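Local coordinates for Alr4995 protein (Nostoc sp., PDB 6LRG) that probably converts arginine to ornithine and, in a separate NAD+-dependent domain, ornithine to proline, at the interface of chains A and B and the interface of chains A and C. Coordinates in Å, arbitrary orientation; residue numbers count along the deposited sequence, not the author numbering. Chains: chain A/B/C, Alr4995 protein.

Contact 1: the interface of chains A and B. Residues chain A 325-326; chain B 114-116, 141, 143, 313-315, 334.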
ATOM      1  N   ARG A 325     -25.410  16.980 -35.219  1.00 46.36           N
ATOM      2  CA  ARG A 325     -24.481  17.019 -34.099  1.00 45.11           C
ATOM      3  C   ARG A 325     -24.511  15.805 -33.181  1.00 44.20           C
ATOM      4  O   ARG A 325     -23.504  15.474 -32.559  1.00 47.90           O
ATOM      5  CB  ARG A 325     -24.750  18.276 -33.273  1.00 48.04           C
ATOM      6  CG  ARG A 325     -24.621  19.556 -34.069  1.00 47.76           C
ATOM      7  CD  ARG A 325     -24.852  20.775 -33.195  1.00 49.84           C
ATOM      8  NE  ARG A 325     -24.063  20.725 -31.966  1.00 45.03           N
ATOM      9  CZ  ARG A 325     -23.487  21.788 -31.418  1.00 44.54           C
ATOM     10  NH1 ARG A 325     -23.608  22.981 -32.003  1.00 40.26           N
ATOM     11  NH2 ARG A 325     -22.787  21.659 -30.293  1.00 40.94           N
ATOM     12  N   GLN A 326     -25.654  15.139 -33.087  1.00 41.53           N
ATOM     13  CA  GLN A 326     -25.795  14.056 -32.118  1.00 47.16           C
ATOM     14  C   GLN A 326     -25.894  12.712 -32.811  1.00 48.39           C
ATOM     15  O   GLN A 326     -25.945  11.666 -32.158  1.00 46.84           O
ATOM     16  CB  GLN A 326     -27.023  14.266 -31.224  1.00 44.35           C
ATOM     17  CG  GLN A 326     -27.354  15.727 -30.919  1.00 50.14           C
ATOM     18  CD  GLN A 326     -28.009  16.453 -32.092  1.00 48.83           C
ATOM     19  OE1 GLN A 326     -28.304  15.856 -33.136  1.00 52.08           O
ATOM     20  NE2 GLN A 326     -28.226  17.749 -31.925  1.00 46.65           N
TER
ATOM     21  N   ASP B 114     -30.967  20.551 -34.840  1.00 42.44           N
ATOM     22  CA  ASP B 114     -29.853  19.900 -34.150  1.00 46.38           C
ATOM     23  C   ASP B 114     -29.410  20.613 -32.858  1.00 41.44           C
ATOM     24  O   ASP B 114     -28.462  20.163 -32.216  1.00 44.07           O
ATOM     25  CB  ASP B 114     -28.652  19.746 -35.107  1.00 45.44           C
ATOM     26  CG  ASP B 114     -28.201  21.073 -35.726  1.00 52.10           C
ATOM     27  OD1 ASP B 114     -28.676  21.397 -36.837  1.00 54.29           O
ATOM     28  OD2 ASP B 114     -27.352  21.779 -35.129  1.00 52.62           O
ATOM     29  N   LEU B 115     -30.072  21.709 -32.475  1.00 33.94           N
ATOM     30  CA  LEU B 115     -29.828  22.296 -31.153  1.00 28.99           C
ATOM     31  C   LEU B 115     -30.941  22.003 -30.172  1.00 30.41           C
ATOM     32  O   LEU B 115     -31.954  22.706 -30.156  1.00 29.21           O
ATOM     33  CB  LEU B 115     -29.657  23.804 -31.221  1.00 27.72           C
ATOM     34  CG  LEU B 115     -28.536  24.371 -32.067  1.00 33.96           C
ATOM     35  CD1 LEU B 115     -28.617  25.877 -31.997  1.00 29.73           C
ATOM     36  CD2 LEU B 115     -27.193  23.876 -31.574  1.00 36.00           C
ATOM     37  N   PRO B 116     -30.766  20.972 -29.342  1.00 27.76           N
ATOM     38  CA  PRO B 116     -31.735  20.747 -28.268  1.00 28.78           C
ATOM     39  C   PRO B 116     -31.838  21.915 -27.303  1.00 26.53           C
ATOM     40  O   PRO B 116     -30.855  22.561 -26.948  1.00 26.61           O
ATOM     41  CB  PRO B 116     -31.190  19.500 -27.553  1.00 29.29           C
ATOM     42  CG  PRO B 116     -29.792  19.329 -28.076  1.00 29.60           C
ATOM     43  CD  PRO B 116     -29.828  19.851 -29.460  1.00 29.83           C
ATOM     44  N   GLU B 141     -28.405  22.271 -25.292  1.00 22.55           N
ATOM     45  CA  GLU B 141     -27.081  22.579 -25.783  1.00 24.66           C
ATOM     46  C   GLU B 141     -26.677  24.017 -25.451  1.00 27.32           C
ATOM     47  O   GLU B 141     -27.482  24.953 -25.556  1.00 28.05           O
ATOM     48  CB  GLU B 141     -27.013  22.348 -27.296  1.00 26.28           C
ATOM     49  CG  GLU B 141     -25.575  22.186 -27.833  1.00 42.19           C
ATOM     50  CD  GLU B 141     -24.967  20.813 -27.539  1.00 39.03           C
ATOM     51  OE1 GLU B 141     -23.736  20.654 -27.697  1.00 49.28           O
ATOM     52  OE2 GLU B 141     -25.719  19.889 -27.173  1.00 39.50           O
ATOM     53  N   ASP B 143     -24.990  25.941 -27.181  1.00 25.03           N
ATOM     54  CA  ASP B 143     -25.110  26.754 -28.396  1.00 24.05           C
ATOM     55  C   ASP B 143     -26.527  27.296 -28.688  1.00 24.45           C
ATOM     56  O   ASP B 143     -26.700  28.115 -29.584  1.00 21.83           O
ATOM     57  CB  ASP B 143     -24.641  25.947 -29.599  1.00 27.44           C
ATOM     58  CG  ASP B 143     -23.170  26.157 -29.906  1.00 33.89           C
ATOM     59  OD1 ASP B 143     -22.584  27.103 -29.348  1.00 39.43           O
ATOM     60  OD2 ASP B 143     -22.605  25.383 -30.703  1.00 30.74           O
ATOM     61  N   SER B 313     -18.585  23.173 -25.362  1.00 23.71           N
ATOM     62  CA  SER B 313     -19.143  22.165 -26.266  1.00 27.03           C
ATOM     63  C   SER B 313     -18.423  22.208 -27.602  1.00 24.19           C
ATOM     64  O   SER B 313     -17.721  23.167 -27.899  1.00 23.37           O
ATOM     65  CB  SER B 313     -20.652  22.364 -26.474  1.00 26.44           C
ATOM     66  OG  SER B 313     -20.915  23.552 -27.194  1.00 29.84           O
ATOM     67  N   PHE B 314     -18.603  21.176 -28.417  1.00 25.85           N
ATOM     68  CA  PHE B 314     -17.942  21.154 -29.715  1.00 28.05           C
ATOM     69  C   PHE B 314     -18.890  20.739 -30.803  1.00 27.64           C
ATOM     70  O   PHE B 314     -19.833  19.991 -30.572  1.00 30.55           O
ATOM     71  CB  PHE B 314     -16.751  20.184 -29.715  1.00 23.78           C
ATOM     72  CG  PHE B 314     -17.156  18.759 -29.511  1.00 25.42           C
ATOM     73  CD1 PHE B 314     -17.585  17.975 -30.585  1.00 25.48           C
ATOM     74  CD2 PHE B 314     -17.159  18.207 -28.235  1.00 25.92           C
ATOM     75  CE1 PHE B 314     -18.004  16.670 -30.383  1.00 29.45           C
ATOM     76  CE2 PHE B 314     -17.564  16.890 -28.027  1.00 29.29           C
ATOM     77  CZ  PHE B 314     -17.986  16.121 -29.105  1.00 28.30           C
ATOM     78  N   GLN B 315     -18.588  21.175 -32.008  1.00 29.84           N
ATOM     79  CA  GLN B 315     -19.194  20.593 -33.183  1.00 34.30           C
ATOM     80  C   GLN B 315     -18.107  20.248 -34.205  1.00 31.45           C
ATOM     81  O   GLN B 315     -17.377  21.128 -34.651  1.00 29.58           O
ATOM     82  CB  GLN B 315     -20.206  21.558 -33.779  1.00 35.17           C
ATOM     83  CG  GLN B 315     -20.971  21.000 -34.943  1.00 38.97           C
ATOM     84  CD  GLN B 315     -21.893  22.027 -35.559  1.00 45.45           C
ATOM     85  OE1 GLN B 315     -21.859  23.215 -35.205  1.00 44.22           O
ATOM     86  NE2 GLN B 315     -22.726  21.578 -36.492  1.00 44.24           N
ATOM     87  N   LYS B 334     -15.616  23.352 -34.298  1.00 29.00           N
ATOM     88  CA  LYS B 334     -16.101  24.577 -33.667  1.00 30.78           C
ATOM     89  C   LYS B 334     -16.207  24.354 -32.176  1.00 26.45           C
ATOM     90  O   LYS B 334     -16.886  23.435 -31.727  1.00 28.11           O
ATOM     91  CB  LYS B 334     -17.460  25.020 -34.219  1.00 31.99           C
ATOM     92  CG  LYS B 334     -17.803  26.464 -33.853  1.00 33.84           C
ATOM     93  CD  LYS B 334     -19.257  26.837 -34.127  1.00 37.76           C
ATOM     94  CE  LYS B 334     -20.218  26.129 -33.180  1.00 37.24           C
ATOM     95  NZ  LYS B 334     -21.565  26.740 -33.251  1.00 43.81           N
TER
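A:Arg325 reaches from a hairpin loop of chain A into an acidic notch of chain B, its tip meeting B:Asp143 and B:Glu141. The loop joins strands 313-320 and 329-337 of the conserved LOR/SDH region, whereas both acids belong to the dimethylarginine dimethylhydrolase-like part. Beyond CB the chain runs on anti to the carbonyl carbon (chi1 -58°), and A:Arg325 CG crosses the B:Gln315 amide, 3.7 Å from its NE2. A:Arg325 CD then comes 3.3 Å from the carboxylate OD2 of B:Asp114, whose side chain crosses that of the arginine at about a right angle. B:Asp114 OD2 stays 4.7 Å from A:Arg325 NE and may add a favourable field without a salt bridge. A bend at chi3 (49°) turns the A:Arg325 guanidinium, and the B:Gln315 CB methylene lies 4.0 Å above its plane, over its centre, an apolar support for one face. At the tip the amino groups divide their partners. NH1 of A:Arg325 gives B:Asp143 OD2 a nearly straight hydrogen bond of 2.9 Å in the guanidinium plane, to the anti lone pair, while the carboxylate stands almost perpendicular to the guanidinium. B:Asp143 OD2 also takes B:Lys334 NZ from above the carboxylate plane at 3.1 Å, which probably fixes the acid and tempers its charge. NH2 of A:Arg325 makes a salt bridge of 2.9 Å to B:Glu141 OE1, but its N-H does not point there, making this mainly electrostatic. Arginine suits the place through its length and two diverging amino groups; an alanine here would probably leave B:Glu141 without its cationic mate and open a gap beside B:Gln315. The A:Gln326 amide lies too close to the B:Asp114 carbonyl for that pair to be trusted.

Contact 2: the interface of chains A and C. Residues chain A 211, 214-215, 233; chain C 693-694, 697.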
ATOM      1  N   ALA A 211      24.170  -8.050 -24.423  1.00 22.27           N
ATOM      2  CA  ALA A 211      25.459  -7.392 -24.569  1.00 24.17           C
ATOM      3  C   ALA A 211      25.972  -7.464 -26.010  1.00 24.49           C
ATOM      4  O   ALA A 211      26.672  -6.565 -26.481  1.00 24.80           O
ATOM      5  CB  ALA A 211      26.482  -8.005 -23.617  1.00 22.88           C
ATOM      6  N   VAL A 214      23.265  -5.088 -28.440  1.00 14.83           N
ATOM      7  CA  VAL A 214      23.446  -3.636 -28.421  1.00 17.43           C
ATOM      8  C   VAL A 214      24.754  -3.172 -29.069  1.00 17.13           C
ATOM      9  O   VAL A 214      24.963  -1.979 -29.240  1.00 19.78           O
ATOM     10  CB  VAL A 214      23.355  -3.074 -26.978  1.00 18.91           C
ATOM     11  CG1 VAL A 214      22.012  -3.459 -26.370  1.00 18.81           C
ATOM     12  CG2 VAL A 214      24.496  -3.560 -26.094  1.00 15.97           C
ATOM     13  N   ASN A 215      25.624  -4.109 -29.434  1.00 15.91           N
ATOM     14  CA  ASN A 215      26.795  -3.809 -30.266  1.00 18.44           C
ATOM     15  C   ASN A 215      26.542  -4.072 -31.730  1.00 16.98           C
ATOM     16  O   ASN A 215      27.480  -4.043 -32.536  1.00 19.12           O
ATOM     17  CB  ASN A 215      28.006  -4.644 -29.834  1.00 18.21           C
ATOM     18  CG  ASN A 215      28.618  -4.134 -28.563  1.00 20.49           C
ATOM     19  OD1 ASN A 215      28.723  -2.926 -28.372  1.00 27.17           O
ATOM     20  ND2 ASN A 215      29.000  -5.036 -27.673  1.00 21.43           N
ATOM     21  N   SER A 233      31.507 -10.483 -28.890  1.00 17.97           N
ATOM     22  CA  SER A 233      32.059 -11.117 -27.685  1.00 23.00           C
ATOM     23  C   SER A 233      32.683 -12.464 -28.033  1.00 23.29           C
ATOM     24  O   SER A 233      32.249 -13.113 -28.986  1.00 25.48           O
ATOM     25  CB  SER A 233      30.971 -11.347 -26.648  1.00 23.09           C
ATOM     26  OG  SER A 233      30.183 -12.467 -27.036  1.00 24.75           O
TER
ATOM     27  N   LYS C 693      27.231  -6.113 -17.255  1.00 29.47           N
ATOM     28  CA  LYS C 693      26.982  -7.017 -18.372  1.00 31.92           C
ATOM     29  C   LYS C 693      27.257  -6.382 -19.740  1.00 32.72           C
ATOM     30  O   LYS C 693      27.605  -7.080 -20.682  1.00 38.73           O
ATOM     31  CB  LYS C 693      25.541  -7.530 -18.334  1.00 30.91           C
ATOM     32  CG  LYS C 693      25.308  -8.715 -17.408  1.00 33.07           C
ATOM     33  CD  LYS C 693      24.062  -9.504 -17.844  1.00 37.30           C
ATOM     34  CE  LYS C 693      22.939  -9.440 -16.815  1.00 30.10           C
ATOM     35  NZ  LYS C 693      22.870 -10.670 -15.969  1.00 36.45           N
ATOM     36  N   LEU C 694      27.109  -5.065 -19.850  1.00 33.90           N
ATOM     37  CA  LEU C 694      27.322  -4.389 -21.124  1.00 31.06           C
ATOM     38  C   LEU C 694      28.814  -4.204 -21.392  1.00 40.39           C
ATOM     39  O   LEU C 694      29.228  -4.000 -22.529  1.00 40.89           O
ATOM     40  CB  LEU C 694      26.596  -3.044 -21.157  1.00 26.88           C
ATOM     41  CG  LEU C 694      25.059  -3.076 -21.139  1.00 30.70           C
ATOM     42  CD1 LEU C 694      24.476  -1.671 -21.150  1.00 29.28           C
ATOM     43  CD2 LEU C 694      24.484  -3.871 -22.289  1.00 23.26           C
ATOM     44  N   PRO C 697      31.833  -7.778 -23.259  1.00 60.05           N
ATOM     45  CA  PRO C 697      32.566  -8.139 -24.487  1.00 59.28           C
ATOM     46  C   PRO C 697      33.790  -7.237 -24.682  1.00 57.94           C
ATOM     47  O   PRO C 697      34.557  -7.440 -25.620  1.00 59.95           O
ATOM     48  CB  PRO C 697      31.535  -7.921 -25.611  1.00 53.49           C
ATOM     49  CG  PRO C 697      30.198  -7.695 -24.903  1.00 43.42           C
ATOM     50  CD  PRO C 697      30.559  -7.107 -23.573  1.00 49.64           C
TER
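C:Pro697 pushes its ring among A:Ser233, A:Ala211 and A:Asn215, and different ring carbons serve different neighbours. CB of C:Pro697 lies 3.6 Å from CB of A:Ser233, so the serine touches with its methylene carbon. Next along the ring, CG of C:Pro697 meets the methyl CB of A:Ala211 at 3.9 Å and, from a direction roughly at right angles to it, ND2 of A:Asn215 at 4.0 Å. The last is simple packing of an amide nitrogen on a ring carbon. A rigid, compact proline suits this place, since it offers carbon surface in several directions and has few ways to move away.

The methyl CB of A:Ala211 has a second neighbour, the backbone carbonyl O of C:Lys693, at 3.3 Å. A short side chain suits a place where the partner backbone comes this near. Farther along the seam, CG2 of A:Val214 meets CD2 of C:Leu694 at 3.8 Å, tip to tip, the two side chains crossing at about a right angle. The valine torsion (chi1 -57°) sets CG2 between its backbone N and carbonyl carbon, aimed at the leucine, whose CD1 runs on anti to CA (chi2 179°) and turns the CD2 branch toward the valine. No polar atom pairs across this patch, so it holds by shape and apolar packing.

Backbone elements position these groups. A:Ala211 lies in the short helix 210-213, with A:Val214 and A:Asn215 directly behind it, and A:Ser233 immediately precedes helix 234-242. On the other chain, C:Lys693 and C:Leu694 lie in the last turn of helix 680-695, and C:Pro697 follows in the tail. In the deposited tetramer, probably the working form though the structure alone does not show it, the patch thus joins the dihydrolase-like part of chain A to the C-terminal end of chain C, at the close of the last helix of the chain.

The centres of contact 1 and contact 2 lie about 59 Å apart, and they share no residue or secondary-structure element. Chain A takes part in both, facing chain B through its LOR/SDH-type hairpin and chain C through its dihydrolase-like part. Each belongs to a two-fold symmetric interface, so every copy also supplies the opposite half. Two different two-fold interfaces are enough to close the four copies of the deposited assembly, which is probably the working form although the structure alone does not prove it. Both tie a dihydrolase-like part to another chain, which may help keep the two catalytic parts in register.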